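Local coordinates for AB hydrolase-1 domain-containing protein (Parabacteroides distasonis, PDB 4Q34) that is uncharacterised in function but belongs to the alpha/beta hydrolase family and is probably an esterase, at residues Thr19-Val22 with Thr28-Gly31; Leu85-Gln88 with Gly92-Gly95; Val181-Leu186 with Lys270-Met275. All blocks are in the same frame, centred on the assembly; numbering follows the deposited sequence. Where two conformers were deposited one is given.

Contact 1 of 3, residues Thr19-Val22 with Thr28-Gly31; sequences TVLV and TFHG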
loop_
_atom_site.group_PDB
_atom_site.type_symbol
_atom_site.label_atom_id
_atom_site.label_comp_id
_atom_site.label_asym_id
_atom_site.label_seq_id
_atom_site.Cartn_x
_atom_site.Cartn_y
_atom_site.Cartn_z
ATOM N N THR A 19 7.613 16.489 3.608
ATOM C CA THR A 19 7.697 17.936 3.779
ATOM C C THR A 19 6.308 18.501 3.823
ATOM O O THR A 19 5.315 17.758 3.794
ATOM C CB THR A 19 8.554 18.568 2.650
ATOM O OG1 THR A 19 8.894 19.937 3.004
ATOM C CG2 THR A 19 7.798 18.540 1.331
ATOM N N VAL A 20 6.230 19.830 3.947
ATOM C CA VAL A 20 4.978 20.530 4.050
ATOM C C VAL A 20 5.081 21.712 3.109
ATOM O O VAL A 20 6.024 22.494 3.200
ATOM C CB VAL A 20 4.702 21.013 5.492
ATOM C CG1 VAL A 20 3.341 21.691 5.571
ATOM C CG2 VAL A 20 4.806 19.851 6.502
ATOM N N LEU A 21 4.193 21.787 2.139
ATOM C CA LEU A 21 4.114 22.993 1.335
ATOM C C LEU A 21 3.183 23.925 2.058
ATOM O O LEU A 21 2.287 23.483 2.765
ATOM C CB LEU A 21 3.593 22.687 -0.048
ATOM C CG LEU A 21 4.186 21.534 -0.836
ATOM C CD1 LEU A 21 3.460 21.427 -2.152
ATOM C CD2 LEU A 21 5.658 21.774 -1.087
ATOM N N VAL A 22 3.380 25.243 1.891
ATOM C CA VAL A 22 2.537 26.232 2.546
ATOM C C VAL A 22 2.212 27.280 1.515
ATOM O O VAL A 22 3.121 27.886 0.948
ATOM C CB VAL A 22 3.224 26.895 3.777
ATOM C CG1 VAL A 22 2.272 27.841 4.492
ATOM C CG2 VAL A 22 3.729 25.836 4.728
ATOM N N THR A 28 -1.771 24.304 4.341
ATOM C CA THR A 28 -0.704 23.298 4.233
ATOM C C THR A 28 -0.955 22.215 3.217
ATOM O O THR A 28 -2.102 21.864 2.907
ATOM C CB THR A 28 -0.449 22.619 5.601
ATOM O OG1 THR A 28 -1.670 22.030 6.104
ATOM C CG2 THR A 28 0.057 23.663 6.564
ATOM N N PHE A 29 0.130 21.651 2.717
ATOM C CA PHE A 29 0.046 20.408 1.996
ATOM C C PHE A 29 1.155 19.478 2.435
ATOM O O PHE A 29 2.332 19.719 2.166
ATOM C CB PHE A 29 0.092 20.649 0.478
ATOM C CG PHE A 29 -0.121 19.406 -0.310
ATOM C CD1 PHE A 29 0.961 18.591 -0.594
ATOM C CD2 PHE A 29 -1.407 19.012 -0.696
ATOM C CE1 PHE A 29 0.804 17.449 -1.305
ATOM C CE2 PHE A 29 -1.564 17.796 -1.399
ATOM C CZ PHE A 29 -0.455 17.058 -1.709
ATOM N N HIS A 30 0.768 18.422 3.127
ATOM C CA HIS A 30 1.680 17.404 3.592
ATOM C C HIS A 30 1.878 16.303 2.561
ATOM O O HIS A 30 0.974 15.498 2.325
ATOM C CB HIS A 30 1.142 16.759 4.860
ATOM C CG HIS A 30 1.089 17.670 6.037
ATOM N ND1 HIS A 30 0.228 18.739 6.104
ATOM C CD2 HIS A 30 1.786 17.670 7.201
ATOM C CE1 HIS A 30 0.404 19.375 7.256
ATOM N NE2 HIS A 30 1.356 18.754 7.935
ATOM N N GLY A 31 3.075 16.241 1.996
ATOM C CA GLY A 31 3.422 15.222 0.985
ATOM C C GLY A 31 4.854 14.749 1.046
ATOM O O GLY A 31 5.656 15.209 1.860
#

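Contact 2 of 3, residues Leu85-Gln88 with Gly92-Gly95; sequences LVDQ and GNAG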
loop_
_atom_site.group_PDB
_atom_site.type_symbol
_atom_site.label_atom_id
_atom_site.label_comp_id
_atom_site.label_asym_id
_atom_site.label_seq_id
_atom_site.Cartn_x
_atom_site.Cartn_y
_atom_site.Cartn_z
ATOM N N LEU A 85 8.276 -2.850 5.858
ATOM C CA LEU A 85 8.094 -2.777 4.400
ATOM C C LEU A 85 7.716 -1.338 4.048
ATOM O O LEU A 85 6.825 -0.765 4.684
ATOM C CB LEU A 85 6.973 -3.732 3.935
ATOM C CG LEU A 85 7.217 -5.260 3.822
ATOM C CD1 LEU A 85 6.382 -5.869 2.715
ATOM C CD2 LEU A 85 8.677 -5.633 3.593
ATOM N N VAL A 86 8.316 -0.778 2.991
ATOM C CA VAL A 86 8.145 0.633 2.718
ATOM C C VAL A 86 7.648 0.841 1.285
ATOM O O VAL A 86 8.093 0.126 0.363
ATOM C CB VAL A 86 9.498 1.387 2.941
ATOM C CG1 VAL A 86 9.319 2.881 2.687
ATOM C CG2 VAL A 86 10.071 1.103 4.355
ATOM N N ASP A 87 6.741 1.815 1.112
ATOM C CA ASP A 87 6.487 2.463 -0.163
ATOM C C ASP A 87 7.137 3.859 -0.060
ATOM O O ASP A 87 6.777 4.686 0.791
ATOM C CB ASP A 87 5.030 2.620 -0.426
ATOM C CG ASP A 87 4.289 1.296 -0.441
ATOM O OD1 ASP A 87 4.786 0.257 -0.933
ATOM O OD2 ASP A 87 3.114 1.312 0.020
ATOM N N GLN A 88 8.154 4.069 -0.881
ATOM C CA GLN A 88 8.947 5.256 -0.836
ATOM C C GLN A 88 8.093 6.425 -1.282
ATOM O O GLN A 88 7.036 6.227 -1.861
ATOM C CB GLN A 88 10.210 5.102 -1.701
ATOM C CG GLN A 88 9.985 5.392 -3.177
ATOM C CD GLN A 88 11.116 5.038 -4.106
ATOM O OE1 GLN A 88 12.205 4.589 -3.708
ATOM N NE2 GLN A 88 10.855 5.255 -5.411
ATOM N N GLY A 92 2.872 4.316 -4.745
ATOM C CA GLY A 92 1.840 3.464 -4.110
ATOM C C GLY A 92 1.054 4.200 -3.032
ATOM O O GLY A 92 0.555 5.264 -3.296
ATOM N N ASN A 93 0.998 3.624 -1.816
ATOM C CA ASN A 93 0.295 4.251 -0.693
ATOM C C ASN A 93 0.894 5.603 -0.277
ATOM O O ASN A 93 0.245 6.394 0.421
ATOM C CB ASN A 93 0.332 3.317 0.501
ATOM C CG ASN A 93 -0.549 2.080 0.324
ATOM O OD1 ASN A 93 -1.410 2.014 -0.538
ATOM N ND2 ASN A 93 -0.348 1.099 1.204
ATOM N N ALA A 94 2.136 5.846 -0.699
ATOM C CA ALA A 94 2.786 7.157 -0.493
ATOM C C ALA A 94 2.630 8.037 -1.715
ATOM O O ALA A 94 3.500 8.832 -2.002
ATOM C CB ALA A 94 4.248 6.972 -0.144
ATOM N N GLY A 95 1.520 7.882 -2.428
ATOM C CA GLY A 95 1.265 8.640 -3.668
ATOM C C GLY A 95 1.057 10.116 -3.534
ATOM O O GLY A 95 1.056 10.811 -4.530
#

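Contact 3 of 3, residues Val181-Leu186 with Lys270-Met275; sequences VGWNTL and KIWAKM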
loop_
_atom_site.group_PDB
_atom_site.type_symbol
_atom_site.label_atom_id
_atom_site.label_comp_id
_atom_site.label_asym_id
_atom_site.label_seq_id
_atom_site.Cartn_x
_atom_site.Cartn_y
_atom_site.Cartn_z
ATOM N N VAL A 181 19.330 4.616 -3.542
ATOM C CA VAL A 181 18.593 5.143 -2.393
ATOM C C VAL A 181 19.356 4.776 -1.117
ATOM O O VAL A 181 19.577 5.608 -0.279
ATOM C CB VAL A 181 17.124 4.708 -2.366
ATOM C CG1 VAL A 181 16.456 5.123 -1.084
ATOM C CG2 VAL A 181 16.394 5.281 -3.582
ATOM N N GLY A 182 19.739 3.505 -1.004
ATOM C CA GLY A 182 20.571 3.005 0.067
ATOM C C GLY A 182 21.880 3.767 0.217
ATOM O O GLY A 182 22.241 4.200 1.333
ATOM N N TRP A 183 22.584 3.994 -0.897
ATOM C CA TRP A 183 23.888 4.638 -0.825
ATOM C C TRP A 183 23.729 6.076 -0.320
ATOM O O TRP A 183 24.565 6.543 0.448
ATOM C CB TRP A 183 24.685 4.612 -2.134
ATOM C CG TRP A 183 24.718 3.324 -2.872
ATOM C CD1 TRP A 183 24.621 3.189 -4.209
ATOM C CD2 TRP A 183 24.869 1.991 -2.346
ATOM N NE1 TRP A 183 24.684 1.868 -4.572
ATOM C CE2 TRP A 183 24.818 1.110 -3.438
ATOM C CE3 TRP A 183 24.985 1.446 -1.066
ATOM C CZ2 TRP A 183 24.906 -0.277 -3.298
ATOM C CZ3 TRP A 183 25.111 0.076 -0.930
ATOM C CH2 TRP A 183 25.037 -0.777 -2.034
ATOM N N ASN A 184 22.640 6.730 -0.707
ATOM C CA ASN A 184 22.341 8.082 -0.252
ATOM C C ASN A 184 21.917 8.125 1.236
ATOM O O ASN A 184 22.319 9.030 1.990
ATOM C CB ASN A 184 21.264 8.726 -1.151
ATOM C CG ASN A 184 21.837 9.320 -2.426
ATOM O OD1 ASN A 184 22.386 10.396 -2.398
ATOM N ND2 ASN A 184 21.767 8.598 -3.529
ATOM N N THR A 185 21.095 7.169 1.629
ATOM C CA THR A 185 20.534 7.143 2.972
ATOM C C THR A 185 21.672 6.957 3.999
ATOM O O THR A 185 21.618 7.536 5.110
ATOM C CB THR A 185 19.495 6.044 3.104
ATOM O OG1 THR A 185 18.522 6.157 2.071
ATOM C CG2 THR A 185 18.780 6.122 4.457
ATOM N N LEU A 186 22.701 6.181 3.654
ATOM C CA LEU A 186 23.817 5.948 4.544
ATOM C C LEU A 186 24.482 7.259 5.028
ATOM O O LEU A 186 24.974 7.350 6.159
ATOM C CB LEU A 186 24.846 5.003 3.876
ATOM C CG LEU A 186 26.008 4.531 4.766
ATOM C CD1 LEU A 186 25.504 3.579 5.842
ATOM C CD2 LEU A 186 27.093 3.823 3.957
ATOM N N LYS A 270 31.943 -5.304 -8.452
ATOM C CA LYS A 270 33.163 -5.963 -8.014
ATOM C C LYS A 270 34.338 -4.999 -7.925
ATOM O O LYS A 270 35.154 -5.098 -7.013
ATOM C CB LYS A 270 33.500 -7.165 -8.910
ATOM C CG LYS A 270 32.467 -8.272 -8.729
ATOM C CD LYS A 270 32.950 -9.620 -9.197
ATOM C CE LYS A 270 32.745 -9.758 -10.661
ATOM N NZ LYS A 270 33.127 -11.142 -11.066
ATOM N N ILE A 271 34.414 -4.041 -8.848
ATOM C CA ILE A 271 35.465 -3.032 -8.826
ATOM C C ILE A 271 35.277 -2.112 -7.621
ATOM O O ILE A 271 36.223 -1.870 -6.871
ATOM C CB ILE A 271 35.484 -2.220 -10.120
ATOM C CG1 ILE A 271 35.926 -3.148 -11.276
ATOM C CG2 ILE A 271 36.397 -1.010 -9.976
ATOM C CD1 ILE A 271 35.696 -2.562 -12.672
ATOM N N TRP A 272 34.044 -1.658 -7.439
ATOM C CA TRP A 272 33.650 -0.819 -6.291
ATOM C C TRP A 272 33.979 -1.477 -4.944
ATOM O O TRP A 272 34.612 -0.854 -4.089
ATOM C CB TRP A 272 32.149 -0.547 -6.371
ATOM C CG TRP A 272 31.595 0.482 -5.420
ATOM C CD1 TRP A 272 31.836 1.822 -5.454
ATOM C CD2 TRP A 272 30.630 0.277 -4.392
ATOM N NE1 TRP A 272 31.091 2.464 -4.477
ATOM C CE2 TRP A 272 30.346 1.536 -3.817
ATOM C CE3 TRP A 272 29.972 -0.855 -3.886
ATOM C CZ2 TRP A 272 29.466 1.686 -2.784
ATOM C CZ3 TRP A 272 29.100 -0.699 -2.837
ATOM C CH2 TRP A 272 28.846 0.559 -2.300
ATOM N N ALA A 273 33.641 -2.764 -4.819
ATOM C CA ALA A 273 33.920 -3.521 -3.593
ATOM C C ALA A 273 35.427 -3.580 -3.345
ATOM O O ALA A 273 35.891 -3.370 -2.235
ATOM C CB ALA A 273 33.351 -4.937 -3.680
ATOM N N LYS A 274 36.190 -3.882 -4.385
ATOM C CA LYS A 274 37.642 -3.966 -4.266
ATOM C C LYS A 274 38.224 -2.626 -3.760
ATOM O O LYS A 274 39.036 -2.586 -2.825
ATOM C CB LYS A 274 38.250 -4.419 -5.599
ATOM C CG LYS A 274 39.774 -4.381 -5.656
ATOM C CD LYS A 274 40.400 -5.193 -4.556
ATOM C CE LYS A 274 41.864 -5.476 -4.886
ATOM N NZ LYS A 274 42.550 -5.992 -3.672
HETATM N N MSE A 275 37.775 -1.522 -4.359
HETATM C CA MSE A 275 38.280 -0.228 -4.002
HETATM C C MSE A 275 37.941 0.113 -2.584
HETATM O O MSE A 275 38.778 0.644 -1.873
HETATM C CB MSE A 275 37.721 0.824 -4.958
HETATM C CG MSE A 275 38.446 0.650 -6.283
HETATM SE SE MSE A 275 37.727 1.961 -7.554
HETATM C CE MSE A 275 38.046 3.539 -6.405
#

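Contact 1 of 3, residues Thr19-Val22 with Thr28-Gly31
Thr19-Val22 and Thr28-Gly31 run antiparallel as the two arms of a beta hairpin, their segment axes 4.5 Å apart at closest approach and inclined at 155°. Thr19 with Gly31 and Leu21 with Phe29 are hydrogen-bonded pairs; Val20 with His30 and Val22 with Thr28 are non-hydrogen-bonded pairs. The Leu21-Phe29 pair is even, Leu21 N to Phe29 O and Phe29 N to Leu21 O both measuring 2.8 Å. At the open end of the hairpin the pair is lopsided: Thr19 N meets Gly31 O head-on at 2.9 Å, whereas Gly31 N to Thr19 O stretches to 3.2 Å. Those two carbonyl oxygens also receive hydrogen bonds from Arg142 of the second subunit.

On the face carrying Val20, Thr28 and His30, the Val20 methyl CG1, anti to the backbone N (chi1 -177°), lies alongside Thr28 CB at 3.9 Å and also reaches the ring near His30 CE1, while CG2 sits over one face of the imidazole in a CH-pi contact, 4.1 Å from the centroid of the His30 ring. Thr28 OG1 lies at the edge of the same ring, in its plane. Both this hydroxyl and His30 ND1 are hydrogen-bonded to Glu109 OE1 of the second subunit, which would restrict the rotation of the ring.

On the other face Leu21 and Phe29 project side by side, packing on Phe107 and Ala106 of the second subunit, which thus meets both faces. The phenyl ring swings toward Gly31, where a beta carbon would be crowded by Phe29 CE1. Leu21 CD1 approaches the ring obliquely, 4.1 Å from Phe29 CD1.

Contact 2 of 3, residues Leu85-Gln88 with Gly92-Gly95
Asp87, the last residue of strand 83-87 in the alpha/beta hydrolase sheet, and Gln88 just after it are met by Asn93 and Ala94 where the loop after this strand folds back on it. No hydrogen bond joins the two segments, and the nearest alpha carbons, Asp87 CA and Ala94 CA, are 6.0 Å apart.

The tight part is the methyl of Ala94. It points at the strand end and rests against two successive carbonyl oxygens, with Ala94 CB 3.4 Å from Gln88 O and 3.5 Å from Asp87 O. The Gln88 side chain leaves in another direction, toward Tyr156 and Tyr160 of helix 153-167, and Gln88 N is hydrogen-bonded to His53 NE2. What Gln88 brings to this contact is therefore its backbone.

The looser part lies between the Asp87 carboxylate and Asn93, and it faces the second subunit; all four touching residues are buried. The two side chains cross with carboxylate and amide planes 77° apart. Asp87 OD2 lies 3.5 Å from Asn93 CB, but Asn93 N and ND2 stay farther from it and form no hydrogen bond with it. Each polar group is held elsewhere: Asp87 OD1 accepts from Ser59 N, and Asn93 OD1 accepts from the backbone N of Asn93 of the second subunit. The amide is thus part of the dimer interface, and a bound glycerol, probably from the crystallisation liquor, lies about 4 Å from the Asn93 side chain. The end of the amide on the Asp87 side stays at van der Waals range, with Asn93 ND2 3.7 Å from Asp87 OD2.

Contact 3 of 3, residues Val181-Leu186 with Lys270-Met275
Trp183 and Trp272 reach toward each other from helices 178-185 and 257-277 of the alpha/beta hydrolase fold, and through these segments the helices meet by their indoles alone. The backbones are far apart, with 12.4 Å between Trp183 CA and Trp272 CA, and the side chains come from opposite directions to span the distance.

The contact across the segments is aromatic and apolar. Trp272 CH2 stands over one face of the Trp183 indole, above its six-membered ring and so off the middle of the indole, and lies 4.0 Å from Trp183 CZ3. The planes are inclined at 47° with the six-membered centroids 4.9 Å apart, an oblique pairing. With CG anti to the backbone N (chi1 -170°), the Trp272 indole is directed at helix 178-185. An alanine in place of Trp183 is likely to open a gap in front of Trp272 CH2 and take away the sole link between these two helical segments.

Polar interactions serve each side separately. Trp272 NE1 is hydrogen-bonded to Pro205 O, and Phe206 meets the same indole edge-to-face, contacts that would hold the turn of this ring from strand 204-207. Trp183 also packs on Pro205. Within helix 178-185, Val181 O accepts both Thr185 N and Thr185 OG1, the hydroxyl coming from above the carbonyl plane at 2.6 Å.

Trp272 NE1 is thus bonded to Pro205 O while the CZ3-CH2 end of the ring meets Trp183, and the buried joint between the helices rests on dispersion and shape, with no directional bond across it.

In the fold
From the N terminus, contact 1 comes first, closing the five-residue turn of the hairpin whose second arm continues as strand 28-41. That strand pairs antiparallel with strand 83-87, at whose end contact 2 closes a three-residue loop. Contact 3 spans 83 residues, tying helix 178-185 to helix 257-277. The three follow in series, none nested and none crossing. Contacts 1 and 2, with centres about 17 Å apart, do not touch but share the main sheet and both meet the second subunit. Contact 3 lies across the chain's centre from contact 2 and meets no other subunit, yet Gln88 OE1 packs against Val181 CG2 at 4.2 Å, joining the two.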